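Local atomic coordinates of putative lipoprotein (Bacteroides fragilis, PDB entry 3QNK), a protein that probably binds glycans at the bacterial outer-membrane surface and helps pass them on for uptake, as other lipoproteins of the SusD family do. Residues P71-V76 against P499-E504; E78-K83 against Y119-K124; G128-D133 against W142-S147. All coordinates share one frame; numbering follows the deposited sequence.

Interaction 1: residues P71-V76 against P499-E504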
# COMPACT_ATOMS: atom_id res chain seq x y z
N PRO B 71 1.20 0.86 14.73
CA PRO B 71 -0.12 0.31 15.06
C PRO B 71 -0.33 -1.16 14.77
O PRO B 71 -1.17 -1.78 15.41
CB PRO B 71 -1.09 1.18 14.26
CG PRO B 71 -0.32 1.74 13.19
CD PRO B 71 1.12 1.74 13.55
N GLN B 72 0.39 -1.70 13.79
CA GLN B 72 0.29 -3.08 13.30
C GLN B 72 -1.18 -3.43 13.00
O GLN B 72 -1.68 -4.49 13.38
CB GLN B 72 0.97 -4.07 14.25
CG GLN B 72 2.46 -3.75 14.38
CD GLN B 72 3.35 -4.76 15.04
OE1 GLN B 72 2.95 -5.86 15.47
NE2 GLN B 72 4.60 -4.39 15.10
N ASP B 73 -1.85 -2.50 12.28
CA ASP B 73 -3.27 -2.54 11.89
C ASP B 73 -3.46 -3.26 10.57
O ASP B 73 -4.59 -3.40 10.10
CB ASP B 73 -3.83 -1.11 11.80
CG ASP B 73 -3.22 -0.20 10.74
OD1 ASP B 73 -2.02 -0.40 10.40
OD2 ASP B 73 -3.95 0.70 10.24
N ASP B 74 -2.34 -3.72 9.97
CA ASP B 74 -2.27 -4.45 8.71
C ASP B 74 -2.73 -3.56 7.56
O ASP B 74 -3.26 -4.05 6.56
CB ASP B 74 -3.09 -5.75 8.78
CG ASP B 74 -2.84 -6.60 10.03
OD1 ASP B 74 -1.66 -6.67 10.48
OD2 ASP B 74 -3.82 -7.20 10.54
N ASP B 75 -2.54 -2.22 7.72
CA ASP B 75 -2.87 -1.15 6.77
C ASP B 75 -4.34 -1.16 6.40
O ASP B 75 -4.69 -0.69 5.30
CB ASP B 75 -2.00 -1.26 5.50
CG ASP B 75 -0.50 -1.15 5.77
OD1 ASP B 75 -0.05 -0.08 6.23
OD2 ASP B 75 0.23 -2.12 5.47
N VAL B 76 -5.20 -1.67 7.31
CA VAL B 76 -6.63 -1.79 7.02
C VAL B 76 -7.29 -0.40 6.84
O VAL B 76 -8.02 -0.22 5.87
CB VAL B 76 -7.38 -2.71 8.02
CG1 VAL B 76 -8.91 -2.58 7.88
CG2 VAL B 76 -6.96 -4.16 7.77
N PRO B 499 -5.16 0.60 17.27
CA PRO B 499 -4.92 2.06 17.21
C PRO B 499 -5.12 2.61 15.81
O PRO B 499 -4.90 1.91 14.81
CB PRO B 499 -3.45 2.23 17.66
CG PRO B 499 -2.84 0.93 17.56
CD PRO B 499 -3.89 -0.14 17.47
N VAL B 500 -5.62 3.84 15.74
CA VAL B 500 -5.74 4.54 14.47
C VAL B 500 -4.30 4.98 14.16
O VAL B 500 -3.61 5.48 15.07
CB VAL B 500 -6.76 5.72 14.53
CG1 VAL B 500 -6.71 6.56 13.26
CG2 VAL B 500 -8.18 5.22 14.81
N PRO B 501 -3.78 4.76 12.93
CA PRO B 501 -2.40 5.19 12.62
C PRO B 501 -2.13 6.66 12.97
O PRO B 501 -2.96 7.51 12.70
CB PRO B 501 -2.31 4.93 11.12
CG PRO B 501 -3.24 3.82 10.91
CD PRO B 501 -4.41 4.13 11.76
N HIS B 502 -1.02 6.92 13.65
CA HIS B 502 -0.60 8.24 14.14
C HIS B 502 -0.67 9.35 13.12
O HIS B 502 -1.16 10.43 13.44
CB HIS B 502 0.83 8.15 14.66
CG HIS B 502 1.37 9.44 15.20
ND1 HIS B 502 0.98 9.93 16.44
CD2 HIS B 502 2.25 10.32 14.65
CE1 HIS B 502 1.67 11.03 16.63
NE2 HIS B 502 2.43 11.32 15.57
N ASP B 503 -0.16 9.10 11.90
CA ASP B 503 -0.10 10.11 10.85
C ASP B 503 -1.49 10.55 10.44
O ASP B 503 -1.67 11.71 10.06
CB ASP B 503 0.70 9.60 9.65
CG ASP B 503 2.21 9.62 9.83
OD1 ASP B 503 2.68 10.13 10.88
OD2 ASP B 503 2.92 9.16 8.90
N GLU B 504 -2.47 9.65 10.57
CA GLU B 504 -3.87 9.91 10.24
C GLU B 504 -4.48 10.88 11.27
O GLU B 504 -5.17 11.83 10.89
CB GLU B 504 -4.63 8.58 10.19
CG GLU B 504 -5.79 8.59 9.22
CD GLU B 504 -5.46 8.56 7.74
OE1 GLU B 504 -4.30 8.23 7.39
OE2 GLU B 504 -6.38 8.82 6.93
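Pro71, Pro499 and Pro501 carry the apolar part of this contact. CB of Pro71 lies 3.7 Å from CG of Pro499, while CG of Pro71 faces the second proline, 4.2 Å from CG of Pro501, so that one ring touches two in succession along the other segment. The second kind of contact sets the carboxylate of Asp73 against a proline ring; its side chain crosses that of Pro501 at about a right angle. Its CG sits between the backbone N and the carbonyl carbon (chi1 64°), and the carboxylate reaches the proline ring from there, OD2 being 3.3 Å from CG of Pro501. The polar bonds of Asp73 lie outside this pairing: Tyr126 OH hydrogen-bonds to OD2, and OD1 takes a weak bond of 3.3 Å from Asp75 N, within the type I' turn from Asp73 to Val76. Here the joint links distant parts of the sequence: a turn leading into helix 76-93 meets the chain just ahead of helix 502-507, with Pro501 at its N-cap. Beyond it, Val500 and Glu504 rest on Trp77 of helix 76-93, and Val76 packs on Met122, Arg125 and Tyr126 of helix 101-126.

Interaction 2: residues E78-K83 against Y119-K124. With ACT (acetate ion), chain I.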
# COMPACT_ATOMS: atom_id res chain seq x y z
N GLU B 78 -5.90 2.54 5.79
CA GLU B 78 -5.39 3.03 4.51
C GLU B 78 -6.04 2.34 3.29
O GLU B 78 -6.58 3.03 2.40
CB GLU B 78 -3.87 2.80 4.46
CG GLU B 78 -3.15 3.49 3.31
CD GLU B 78 -1.67 3.19 3.18
OE1 GLU B 78 -1.04 2.78 4.18
OE2 GLU B 78 -1.14 3.40 2.06
N ASP B 79 -5.99 1.00 3.27
CA ASP B 79 -6.45 0.18 2.17
C ASP B 79 -7.97 0.13 1.98
O ASP B 79 -8.45 0.13 0.84
CB ASP B 79 -5.92 -1.25 2.34
CG ASP B 79 -4.40 -1.44 2.24
OD1 ASP B 79 -3.72 -0.51 1.75
OD2 ASP B 79 -3.91 -2.51 2.65
N TYR B 80 -8.70 0.00 3.06
CA TYR B 80 -10.12 -0.22 3.01
C TYR B 80 -10.92 1.04 2.64
O TYR B 80 -11.99 0.90 2.06
CB TYR B 80 -10.60 -0.88 4.30
CG TYR B 80 -10.38 -2.37 4.24
CD1 TYR B 80 -9.09 -2.91 4.25
CD2 TYR B 80 -11.44 -3.24 3.99
CE1 TYR B 80 -8.88 -4.28 4.10
CE2 TYR B 80 -11.23 -4.60 3.82
CZ TYR B 80 -9.95 -5.12 3.89
OH TYR B 80 -9.77 -6.48 3.73
N TYR B 81 -10.36 2.25 2.86
CA TYR B 81 -11.06 3.47 2.42
C TYR B 81 -10.99 3.60 0.91
O TYR B 81 -11.94 4.11 0.31
CB TYR B 81 -10.55 4.72 3.13
CG TYR B 81 -11.24 4.93 4.46
CD1 TYR B 81 -12.61 5.15 4.53
CD2 TYR B 81 -10.52 4.86 5.65
CE1 TYR B 81 -13.26 5.30 5.75
CE2 TYR B 81 -11.16 5.02 6.89
CZ TYR B 81 -12.53 5.24 6.93
OH TYR B 81 -13.16 5.41 8.14
N VAL B 82 -9.94 3.04 0.28
CA VAL B 82 -9.77 3.00 -1.19
C VAL B 82 -10.88 2.12 -1.77
O VAL B 82 -11.55 2.50 -2.73
CB VAL B 82 -8.36 2.49 -1.60
CG1 VAL B 82 -8.25 2.30 -3.10
CG2 VAL B 82 -7.26 3.41 -1.11
N LYS B 83 -11.10 0.94 -1.13
CA LYS B 83 -12.12 -0.06 -1.49
C LYS B 83 -13.49 0.55 -1.38
O LYS B 83 -14.31 0.41 -2.30
CB LYS B 83 -12.01 -1.31 -0.58
CG LYS B 83 -10.67 -2.00 -0.64
CD LYS B 83 -10.71 -3.25 0.23
CE LYS B 83 -9.33 -3.74 0.56
NZ LYS B 83 -8.62 -4.35 -0.62
N TYR B 119 -16.47 -2.05 5.29
CA TYR B 119 -16.60 -1.26 6.51
C TYR B 119 -16.54 -2.15 7.75
O TYR B 119 -15.94 -1.74 8.75
CB TYR B 119 -17.89 -0.45 6.52
CG TYR B 119 -17.72 0.97 6.02
CD1 TYR B 119 -16.94 1.90 6.72
CD2 TYR B 119 -18.38 1.42 4.88
CE1 TYR B 119 -16.79 3.20 6.26
CE2 TYR B 119 -18.25 2.73 4.43
CZ TYR B 119 -17.43 3.61 5.11
OH TYR B 119 -17.30 4.89 4.65
N PHE B 120 -17.10 -3.38 7.68
CA PHE B 120 -17.05 -4.31 8.81
C PHE B 120 -15.62 -4.68 9.14
O PHE B 120 -15.32 -4.76 10.31
CB PHE B 120 -17.89 -5.57 8.55
CG PHE B 120 -18.01 -6.53 9.72
CD1 PHE B 120 -18.30 -6.06 11.00
CD2 PHE B 120 -17.90 -7.90 9.53
CE1 PHE B 120 -18.44 -6.96 12.08
CE2 PHE B 120 -18.06 -8.80 10.60
CZ PHE B 120 -18.32 -8.32 11.86
N GLU B 121 -14.73 -4.85 8.14
CA GLU B 121 -13.30 -5.14 8.39
C GLU B 121 -12.63 -4.02 9.18
O GLU B 121 -11.75 -4.30 10.01
CB GLU B 121 -12.51 -5.37 7.11
CG GLU B 121 -12.31 -6.84 6.79
CD GLU B 121 -11.76 -7.73 7.89
OE1 GLU B 121 -10.69 -7.38 8.45
OE2 GLU B 121 -12.37 -8.78 8.18
N MSE B 122 -13.05 -2.78 8.94
CA MSE B 122 -12.51 -1.63 9.65
C MSE B 122 -13.12 -1.52 11.04
O MSE B 122 -12.38 -1.40 12.01
CB MSE B 122 -12.78 -0.34 8.85
CG MSE B 122 -11.97 -0.27 7.56
SE MSE B 122 -12.04 1.48 6.79
CE MSE B 122 -13.57 1.29 5.82
N VAL B 123 -14.45 -1.58 11.14
CA VAL B 123 -15.18 -1.44 12.40
C VAL B 123 -14.78 -2.51 13.40
O VAL B 123 -14.54 -2.16 14.56
CB VAL B 123 -16.72 -1.37 12.18
CG1 VAL B 123 -17.48 -1.35 13.50
CG2 VAL B 123 -17.07 -0.14 11.36
N LYS B 124 -14.64 -3.79 12.97
CA LYS B 124 -14.25 -4.88 13.89
C LYS B 124 -12.84 -4.63 14.51
O LYS B 124 -12.53 -5.18 15.56
CB LYS B 124 -14.37 -6.28 13.25
CG LYS B 124 -13.43 -6.55 12.07
CD LYS B 124 -13.41 -8.04 11.69
CE LYS B 124 -14.48 -8.49 10.72
NZ LYS B 124 -14.78 -9.96 10.89
C ACT I . -12.48 -9.43 4.03
O ACT I . -11.98 -10.59 3.96
OXT ACT I . -12.06 -8.40 3.26
CH3 ACT I . -13.63 -9.42 5.04
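Met122, present as selenomethionine, reaches across to Tyr81 and lies over one face of its ring. SE is 3.8 Å from the ring centroid and 16° off the normal, displaced toward the rim, which makes this a Met-aromatic contact. The chain bends at its third torsion, turning the methyl carbon CE over the same ring in a CH-pi contact, 4.2 Å from the centroid. Farther back on the same side chain, CG packs 3.6 Å from CB of Tyr80, so the selenomethionine fits between two successive tyrosines of the facing helix. The backbones around it belong to helices 76-93 and 101-126, consecutive in the chain and nearly antiparallel: the short segments run at 152° with axes 9.8 Å apart, an alpha-helical hairpin in keeping with the alpha-alpha superhelix of this SusD-like protein. At one border of the contact Tyr81 and Tyr119 cross at about a right angle, CE1 of Tyr81 lying 4.1 Å from CE1 of Tyr119; their hydroxyls bond to Ile130 N and Leu132 N respectively. Tyr80 instead crosses Glu121 obliquely, its CE2 lying 3.6 Å from CB of Glu121, with the ring and carboxylate planes 49° apart. CE of Lys83 sits over the centre of one face of the Tyr80 ring. The hydroxyl of Tyr80 donates to OXT of an acetate, 3.0 Å from Tyr80 OH and in the plane of the ring. The acetate, probably from the crystallisation liquor, also rests its methyl against Glu121, whose carboxylate has a salt bridge to Arg125.

Interaction 3: residues G128-D133 against W142-S147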
# COMPACT_ATOMS: atom_id res chain seq x y z
N GLY B 128 -15.45 2.74 15.97
CA GLY B 128 -16.00 3.79 15.13
C GLY B 128 -15.00 4.26 14.09
O GLY B 128 -13.81 4.37 14.37
N VAL B 129 -15.46 4.49 12.86
CA VAL B 129 -14.62 4.96 11.74
C VAL B 129 -15.30 6.19 11.06
O VAL B 129 -16.40 6.59 11.46
CB VAL B 129 -14.33 3.83 10.69
CG1 VAL B 129 -13.56 2.68 11.30
CG2 VAL B 129 -15.62 3.35 10.02
N ILE B 130 -14.68 6.76 10.01
CA ILE B 130 -15.27 7.85 9.24
C ILE B 130 -16.26 7.22 8.27
O ILE B 130 -15.85 6.42 7.41
CB ILE B 130 -14.21 8.71 8.49
CG1 ILE B 130 -13.22 9.38 9.47
CG2 ILE B 130 -14.91 9.72 7.57
CD1 ILE B 130 -11.98 9.71 8.86
N LEU B 131 -17.55 7.55 8.40
CA LEU B 131 -18.56 6.99 7.50
C LEU B 131 -18.68 7.87 6.27
O LEU B 131 -18.98 9.06 6.38
CB LEU B 131 -19.92 6.80 8.19
CG LEU B 131 -19.95 5.76 9.31
CD1 LEU B 131 -21.29 5.80 10.03
CD2 LEU B 131 -19.64 4.38 8.80
N LEU B 132 -18.40 7.29 5.10
CA LEU B 132 -18.47 7.95 3.80
C LEU B 132 -19.40 7.18 2.86
O LEU B 132 -19.22 5.98 2.65
CB LEU B 132 -17.07 8.07 3.17
CG LEU B 132 -16.03 8.85 3.93
CD1 LEU B 132 -14.74 8.84 3.21
CD2 LEU B 132 -16.45 10.29 4.12
N ASP B 133 -20.39 7.88 2.33
CA ASP B 133 -21.39 7.32 1.41
C ASP B 133 -21.24 7.94 0.02
O ASP B 133 -21.99 7.59 -0.91
CB ASP B 133 -22.82 7.56 1.96
CG ASP B 133 -23.22 9.03 2.18
OD1 ASP B 133 -22.31 9.90 2.20
OD2 ASP B 133 -24.42 9.29 2.40
N TRP B 142 -12.83 17.92 4.39
CA TRP B 142 -12.23 16.63 4.69
C TRP B 142 -11.96 16.41 6.16
O TRP B 142 -11.62 15.28 6.53
CB TRP B 142 -10.96 16.46 3.88
CG TRP B 142 -11.24 16.29 2.41
CD1 TRP B 142 -11.67 17.25 1.54
CD2 TRP B 142 -11.04 15.09 1.64
NE1 TRP B 142 -11.80 16.71 0.27
CE2 TRP B 142 -11.39 15.40 0.30
CE3 TRP B 142 -10.57 13.80 1.95
CZ2 TRP B 142 -11.27 14.46 -0.73
CZ3 TRP B 142 -10.54 12.84 0.95
CH2 TRP B 142 -10.89 13.17 -0.37
N GLU B 143 -12.16 17.42 7.01
CA GLU B 143 -12.00 17.21 8.44
C GLU B 143 -13.33 16.62 8.93
O GLU B 143 -14.27 17.33 9.29
CB GLU B 143 -11.54 18.47 9.18
CG GLU B 143 -10.10 18.87 8.86
CD GLU B 143 -9.12 19.06 10.01
OE1 GLU B 143 -9.58 19.42 11.13
OE2 GLU B 143 -7.90 18.93 9.78
N ILE B 144 -13.42 15.31 8.81
CA ILE B 144 -14.58 14.53 9.18
C ILE B 144 -14.21 13.67 10.38
O ILE B 144 -13.26 12.88 10.30
CB ILE B 144 -15.12 13.68 8.01
CG1 ILE B 144 -15.37 14.52 6.76
CG2 ILE B 144 -16.39 12.93 8.42
CD1 ILE B 144 -15.19 13.79 5.50
N PRO B 145 -14.96 13.80 11.52
CA PRO B 145 -14.65 12.96 12.68
C PRO B 145 -15.13 11.54 12.49
O PRO B 145 -15.96 11.25 11.64
CB PRO B 145 -15.43 13.65 13.80
CG PRO B 145 -16.57 14.29 13.15
CD PRO B 145 -16.10 14.70 11.79
N ARG B 146 -14.63 10.65 13.34
CA ARG B 146 -15.09 9.27 13.38
C ARG B 146 -16.52 9.25 13.92
O ARG B 146 -16.86 10.03 14.80
CB ARG B 146 -14.18 8.45 14.28
CG ARG B 146 -12.76 8.29 13.79
CD ARG B 146 -11.86 7.79 14.88
NE ARG B 146 -12.22 6.43 15.30
CZ ARG B 146 -11.80 5.85 16.41
NH1 ARG B 146 -10.97 6.49 17.22
NH2 ARG B 146 -12.19 4.62 16.72
N SER B 147 -17.37 8.40 13.38
CA SER B 147 -18.71 8.23 13.90
C SER B 147 -18.61 7.25 15.07
O SER B 147 -17.53 6.65 15.30
CB SER B 147 -19.65 7.70 12.82
OG SER B 147 -19.65 8.57 11.70
O HOH W 1 -17.81 9.94 10.15
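The backbones of Gly128-Ile130 and Arg146-Ser147 pass each other as irregular chain, with CA of Ile130 4.4 Å from CA of Arg146 and the end-to-end directions of the touching parts 129° apart. One backbone bond joins them, from Ser147 N to Val129 O (2.8 Å, 166° at the hydrogen). The carbonyl of Gly128 is gripped side-on by Arg146: NE, 2.8 Å from Gly128 O, and NH2 both donate to this one oxygen, which lies in the guanidinium plane. NH2 comes in on a lone pair, whereas NE stands above the carbonyl plane. A bend at chi3 (65°) carries NE round toward the carbonyl, and further bonds of the guanidinium, NH1 to Lys512 O and NH2 to Asn514 OD1, fasten it to the C-terminal part of the chain. A water adds a second polar bridge, accepting from Leu131 N, donating to Pro145 O at 2.7 Å and pairing with Ser147 OG. Beside that water CD1 of Leu131 lies against OG of Ser147. Apolar packing follows where the segments diverge. Ile130 and Ile144 cross at about a right angle, CG2 of Ile130 lying 3.6 Å from CG2 of Ile144, and farther along CD2 of Leu132 meets CD1 of Ile144. Both segments belong to the connection between helices 101-126 and 149-166, which doubles back on itself here. Val129, turned away from residues 142-147, packs among helices 76-93, 101-126 and 149-166, while Leu131 and Ser147 rest on Cys152 of the last.

Three neighbouring contacts on one side of the chain's centre meet around a helical hairpin. Interaction 2, within the hairpin, has its centre 12 Å from the centres of interactions 1 and 3. Toward interaction 1 the tie is apolar, CG1 of Val76 lying 3.8 Å from CG of Met122. Toward interaction 3 it is polar: Tyr119 OH is 2.7 Å from Leu132 N, and Tyr81 OH is 2.8 Å from Ile130 N, both probable hydrogen bonds. Interactions 1 and 3 meet where CG2 of Val500 packs 3.9 Å from NH1 of Arg146. Acetate and phosphate, probably crystallisation components, lie at the Tyr80 and Glu121 border of interaction 2.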